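Two structures of tannase from Lactobacillus plantarum compared at one contact. The protein catalyses the hydrolysis of galloyl ester bonds in tannins, probably through the serine-esterase mechanism of its alpha/beta-hydrolase fold. Structure 1 is PDB 3WA7 (chain A, 1.70 Å), residues Gly161-Gly166 and Ile449-Asp454; structure 2 is PDB 4JUI (chain B, 1.70 Å), residues Gly162-Gly167 and Ile450-Asp455. Structure 2 is superposed on structure 1 by the backbone atoms of these residues (RMSD 0.10 Å); each is numbered along its deposited sequence.

Structure 1 (3WA7). With SO4 (sulfate ion), chain C.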
loop_
_atom_site.group_PDB
_atom_site.type_symbol
_atom_site.label_atom_id
_atom_site.label_comp_id
_atom_site.label_asym_id
_atom_site.label_seq_id
_atom_site.Cartn_x
_atom_site.Cartn_y
_atom_site.Cartn_z
ATOM N N GLY A 161 4.124 3.769 -1.391
ATOM C CA GLY A 161 3.867 3.420 -0.010
ATOM C C GLY A 161 3.976 1.922 0.154
ATOM O O GLY A 161 3.940 1.186 -0.831
ATOM N N THR A 162 4.113 1.481 1.398
ATOM C CA THR A 162 4.241 0.062 1.715
ATOM C C THR A 162 3.129 -0.390 2.664
ATOM O O THR A 162 2.755 0.344 3.575
ATOM C CB THR A 162 5.609 -0.211 2.385
ATOM O OG1 THR A 162 6.665 0.101 1.466
ATOM C CG2 THR A 162 5.718 -1.662 2.811
ATOM N N SER A 163 2.602 -1.594 2.434
ATOM C CA SER A 163 1.553 -2.173 3.279
ATOM C C SER A 163 0.297 -1.302 3.275
ATOM O O SER A 163 -0.277 -1.049 2.221
ATOM C CB SER A 163 2.084 -2.345 4.710
ATOM O OG SER A 163 1.227 -3.167 5.492
ATOM N N ALA A 164 -0.142 -0.855 4.448
ATOM C CA ALA A 164 -1.316 0.012 4.506
ATOM C C ALA A 164 -1.001 1.262 3.683
ATOM O O ALA A 164 -1.895 1.885 3.108
ATOM C CB ALA A 164 -1.625 0.394 5.953
ATOM N N GLY A 165 0.281 1.620 3.638
ATOM C CA GLY A 165 0.712 2.780 2.874
ATOM C C GLY A 165 0.647 2.477 1.390
ATOM O O GLY A 165 0.539 3.380 0.558
ATOM N N GLY A 166 0.734 1.193 1.055
ATOM C CA GLY A 166 0.645 0.792 -0.338
ATOM C C GLY A 166 -0.811 0.893 -0.771
ATOM O O GLY A 166 -1.115 1.229 -1.919
ATOM N N ILE A 449 10.954 -12.408 -0.486
ATOM C CA ILE A 449 10.912 -11.050 0.042
ATOM C C ILE A 449 9.801 -11.017 1.081
ATOM O O ILE A 449 8.670 -11.410 0.804
ATOM C CB ILE A 449 10.622 -10.019 -1.068
ATOM C CG1 ILE A 449 11.848 -9.881 -1.973
ATOM C CG2 ILE A 449 10.282 -8.663 -0.454
ATOM C CD1 ILE A 449 13.075 -9.362 -1.248
ATOM N N PRO A 450 10.122 -10.572 2.303
ATOM C CA PRO A 450 9.135 -10.498 3.382
ATOM C C PRO A 450 8.225 -9.291 3.227
ATOM O O PRO A 450 8.255 -8.602 2.207
ATOM C CB PRO A 450 10.008 -10.395 4.625
ATOM C CG PRO A 450 11.119 -9.512 4.139
ATOM C CD PRO A 450 11.443 -10.113 2.771
ATOM N N HIS A 451 7.413 -9.049 4.249
ATOM C CA HIS A 451 6.503 -7.918 4.264
ATOM C C HIS A 451 7.380 -6.672 4.367
ATOM O O HIS A 451 7.916 -6.370 5.435
ATOM C CB HIS A 451 5.576 -8.029 5.476
ATOM C CG HIS A 451 4.501 -6.992 5.516
ATOM N ND1 HIS A 451 3.552 -6.864 4.524
ATOM C CD2 HIS A 451 4.214 -6.042 6.437
ATOM C CE1 HIS A 451 2.727 -5.880 4.833
ATOM N NE2 HIS A 451 3.106 -5.364 5.988
ATOM N N SER A 452 7.532 -5.961 3.254
ATOM C CA SER A 452 8.376 -4.771 3.219
ATOM C C SER A 452 8.209 -4.040 1.895
ATOM O O SER A 452 7.403 -4.439 1.061
ATOM C CB SER A 452 9.837 -5.183 3.376
ATOM O OG SER A 452 10.210 -6.049 2.315
ATOM N N GLY A 453 8.980 -2.972 1.707
ATOM C CA GLY A 453 8.906 -2.216 0.468
ATOM C C GLY A 453 10.198 -1.478 0.161
ATOM O O GLY A 453 11.164 -1.574 0.918
ATOM N N ASP A 454 10.215 -0.756 -0.958
ATOM C CA ASP A 454 11.376 0.035 -1.373
ATOM C C ASP A 454 12.694 -0.744 -1.409
ATOM O O ASP A 454 13.759 -0.175 -1.169
ATOM C CB ASP A 454 11.533 1.243 -0.439
ATOM C CG ASP A 454 10.393 2.246 -0.570
ATOM O OD1 ASP A 454 9.297 1.858 -1.020
ATOM O OD2 ASP A 454 10.590 3.425 -0.204
HETATM S S SO4 C . 2.503 -2.741 8.829
HETATM O O1 SO4 C . 3.578 -1.767 9.095
HETATM O O2 SO4 C . 3.075 -3.965 8.251
HETATM O O3 SO4 C . 1.839 -3.078 10.096
HETATM O O4 SO4 C . 1.531 -2.155 7.889
HETATM O O HOH W 1 7.031 2.550 0.441
#
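The backbones of Thr-162 and Gly-453 come within 5.3 Å, CA to CA, where the tight turn from strand 157-160 into helix 164-174, with Ser-163 at positive phi (61°), meets the loop after strand 440-444; the turn looks like the nucleophile elbow of an alpha/beta-hydrolase. With OG anti to the backbone N (chi1 -167°), Ser-163 faces His-451, whose NE2 donates to OG at 2.9 Å, while Ser-163 CB lies 3.4 Å from His-451 NE2. His-451 ND1 is bound to Asp-419, consistent with a catalytic triad. Ser-163 OG also donates to a sulfate, which NE2 bonds weakly. Thr-162 sets OG1 against Gly-453 CA (3.4 Å) and CG2 against Ser-452 C (3.6 Å). A water joins Thr-162 OG1 (2.7 Å) to Asp-454 OD1 (2.8 Å); Thr-97 holds Asp-454 OD2.

Structure 2 (4JUI). Engineered in segment 162-167: Ala-164 (natural residue Ser). With EGR (ethyl 3,4,5-trihydroxybenzoate), chain D.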
loop_
_atom_site.group_PDB
_atom_site.type_symbol
_atom_site.label_atom_id
_atom_site.label_comp_id
_atom_site.label_asym_id
_atom_site.label_seq_id
_atom_site.Cartn_x
_atom_site.Cartn_y
_atom_site.Cartn_z
ATOM N N GLY B 162 4.142 3.790 -1.406
ATOM C CA GLY B 162 3.897 3.396 -0.035
ATOM C C GLY B 162 3.975 1.893 0.138
ATOM O O GLY B 162 3.916 1.151 -0.848
ATOM N N THR B 163 4.115 1.456 1.389
ATOM C CA THR B 163 4.231 0.031 1.722
ATOM C C THR B 163 3.084 -0.407 2.627
ATOM O O THR B 163 2.760 0.288 3.595
ATOM C CB THR B 163 5.568 -0.233 2.451
ATOM O OG1 THR B 163 6.662 0.058 1.570
ATOM C CG2 THR B 163 5.683 -1.684 2.892
ATOM N N ALA B 164 2.484 -1.557 2.311
ATOM C CA ALA B 164 1.464 -2.181 3.153
ATOM C C ALA B 164 0.204 -1.310 3.267
ATOM O O ALA B 164 -0.424 -1.026 2.244
ATOM C CB ALA B 164 2.049 -2.514 4.505
ATOM N N ALA B 165 -0.173 -0.866 4.470
ATOM C CA ALA B 165 -1.276 0.092 4.550
ATOM C C ALA B 165 -0.951 1.321 3.692
ATOM O O ALA B 165 -1.839 1.920 3.072
ATOM C CB ALA B 165 -1.563 0.502 6.003
ATOM N N GLY B 166 0.331 1.666 3.638
ATOM C CA GLY B 166 0.785 2.787 2.825
ATOM C C GLY B 166 0.708 2.480 1.343
ATOM O O GLY B 166 0.554 3.386 0.515
ATOM N N GLY B 167 0.818 1.195 1.004
ATOM C CA GLY B 167 0.637 0.747 -0.364
ATOM C C GLY B 167 -0.816 0.849 -0.782
ATOM O O GLY B 167 -1.118 1.228 -1.914
ATOM N N ILE B 450 11.032 -12.278 -0.642
ATOM C CA ILE B 450 10.905 -10.959 -0.046
ATOM C C ILE B 450 9.796 -10.991 1.002
ATOM O O ILE B 450 8.686 -11.463 0.735
ATOM C CB ILE B 450 10.623 -9.887 -1.106
ATOM C CG1 ILE B 450 11.857 -9.694 -1.994
ATOM C CG2 ILE B 450 10.205 -8.577 -0.439
ATOM C CD1 ILE B 450 13.061 -9.129 -1.256
ATOM N N PRO B 451 10.105 -10.524 2.220
ATOM C CA PRO B 451 9.101 -10.529 3.292
ATOM C C PRO B 451 8.209 -9.292 3.229
ATOM O O PRO B 451 8.222 -8.557 2.241
ATOM C CB PRO B 451 9.960 -10.480 4.562
ATOM C CG PRO B 451 11.162 -9.696 4.143
ATOM C CD PRO B 451 11.420 -10.052 2.696
ATOM N N HIS B 452 7.424 -9.078 4.280
ATOM C CA HIS B 452 6.556 -7.915 4.359
ATOM C C HIS B 452 7.452 -6.683 4.488
ATOM O O HIS B 452 8.076 -6.469 5.524
ATOM C CB HIS B 452 5.619 -8.062 5.559
ATOM C CG HIS B 452 4.513 -7.051 5.604
ATOM N ND1 HIS B 452 3.559 -6.942 4.613
ATOM C CD2 HIS B 452 4.207 -6.120 6.534
ATOM C CE1 HIS B 452 2.715 -5.975 4.932
ATOM N NE2 HIS B 452 3.084 -5.458 6.087
ATOM N N SER B 453 7.519 -5.895 3.415
ATOM C CA SER B 453 8.492 -4.808 3.292
ATOM C C SER B 453 8.231 -4.035 2.003
ATOM O O SER B 453 7.360 -4.399 1.215
ATOM C CB SER B 453 9.913 -5.361 3.282
ATOM O OG SER B 453 10.097 -6.238 2.182
ATOM N N GLY B 454 8.980 -2.955 1.798
ATOM C CA GLY B 454 8.860 -2.184 0.577
ATOM C C GLY B 454 10.171 -1.506 0.212
ATOM O O GLY B 454 11.158 -1.594 0.954
ATOM N N ASP B 455 10.187 -0.851 -0.945
ATOM C CA ASP B 455 11.317 -0.010 -1.345
ATOM C C ASP B 455 12.641 -0.772 -1.448
ATOM O O ASP B 455 13.708 -0.185 -1.257
ATOM C CB ASP B 455 11.493 1.151 -0.356
ATOM C CG ASP B 455 10.376 2.173 -0.427
ATOM O OD1 ASP B 455 9.331 1.901 -1.050
ATOM O OD2 ASP B 455 10.557 3.272 0.153
HETATM C C01 EGR D . 2.309 -3.310 10.082
HETATM C C02 EGR D . 2.878 -3.646 8.733
HETATM O O03 EGR D . 2.232 -3.200 7.571
HETATM C C04 EGR D . 0.936 -2.683 7.544
HETATM O O05 EGR D . 0.662 -1.588 7.062
HETATM C C06 EGR D . -0.189 -3.610 7.811
HETATM C C07 EGR D . -1.458 -3.090 7.992
HETATM C C08 EGR D . -2.501 -3.949 8.263
HETATM O O09 EGR D . -3.766 -3.442 8.446
HETATM C C10 EGR D . -2.267 -5.317 8.342
HETATM O O11 EGR D . -3.315 -6.172 8.604
HETATM C C12 EGR D . -0.992 -5.828 8.149
HETATM O O13 EGR D . -0.739 -7.173 8.225
HETATM C C14 EGR D . 0.050 -4.967 7.880
HETATM O O HOH W 2 7.019 2.477 0.440
#
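Thr-163 and Gly-454 bring their backbones within 5.3 Å, CA to CA, beside a tight turn, shaped like a nucleophile elbow, in which the engineered Ala-164 has positive phi (64°). The methyl CB of Ala-164 lies 3.5 Å from His-452 NE2. His-452 NE2 donates to O03, the bridging ester oxygen of ethyl 3,4,5-trihydroxybenzoate, at 2.8 Å and nearly straight (165°). His-452 ND1 is bound to Asp-420, the His-Asp part of the presumed catalytic triad. The ester carbonyl O05 accepts from Ala-165 N (2.8 Å), and Gly-78 N, Lys-344 and Asp-422 also bond the ligand. Thr-163 sets OG1 against Gly-454 CA (3.3 Å) and CG2 against Ser-453 C (3.6 Å). A water joins Thr-163 OG1 (2.7 Å) to Asp-455 OD1 (2.8 Å); Thr-98 holds Asp-455 OD2.

Structure 1 against structure 2
Within these two segments one residue differs, and beside it the bound group differs too. From Ser-163(A) to the engineered Ala-164(B) the CA atoms coincide within the error, phi stays positive and the CB atoms keep their place, but OG of Ser-163(A) has no counterpart. With it goes the hydrogen bond from His-451(A) NE2 to Ser-163(A) OG (2.9 Å), since the methyl of Ala-164(B) offers no polar atom. The imidazole does not move: His-451(A) and His-452(B) superpose, and the touch between CB and NE2 is kept, at 3.4 Å from Ser-163(A) to His-451(A) and at 3.5 Å from Ala-164(B) to His-452(B). In structure 2 the ethyl-ester end of ethyl 3,4,5-trihydroxybenzoate takes, at least in part, the place where structure 1 has a sulfate, and His-452(B) NE2 donates to its O03 at 2.8 Å. The geometry is consistent with OG of Ser-163(A) being the atom that attacks the ester carbon C04, so its absence would probably disfavour hydrolysis. After superposition C04 stands 2.1 Å apart from the place of Ser-163(A) OG, far too near for a non-bonded approach if that oxygen were kept there.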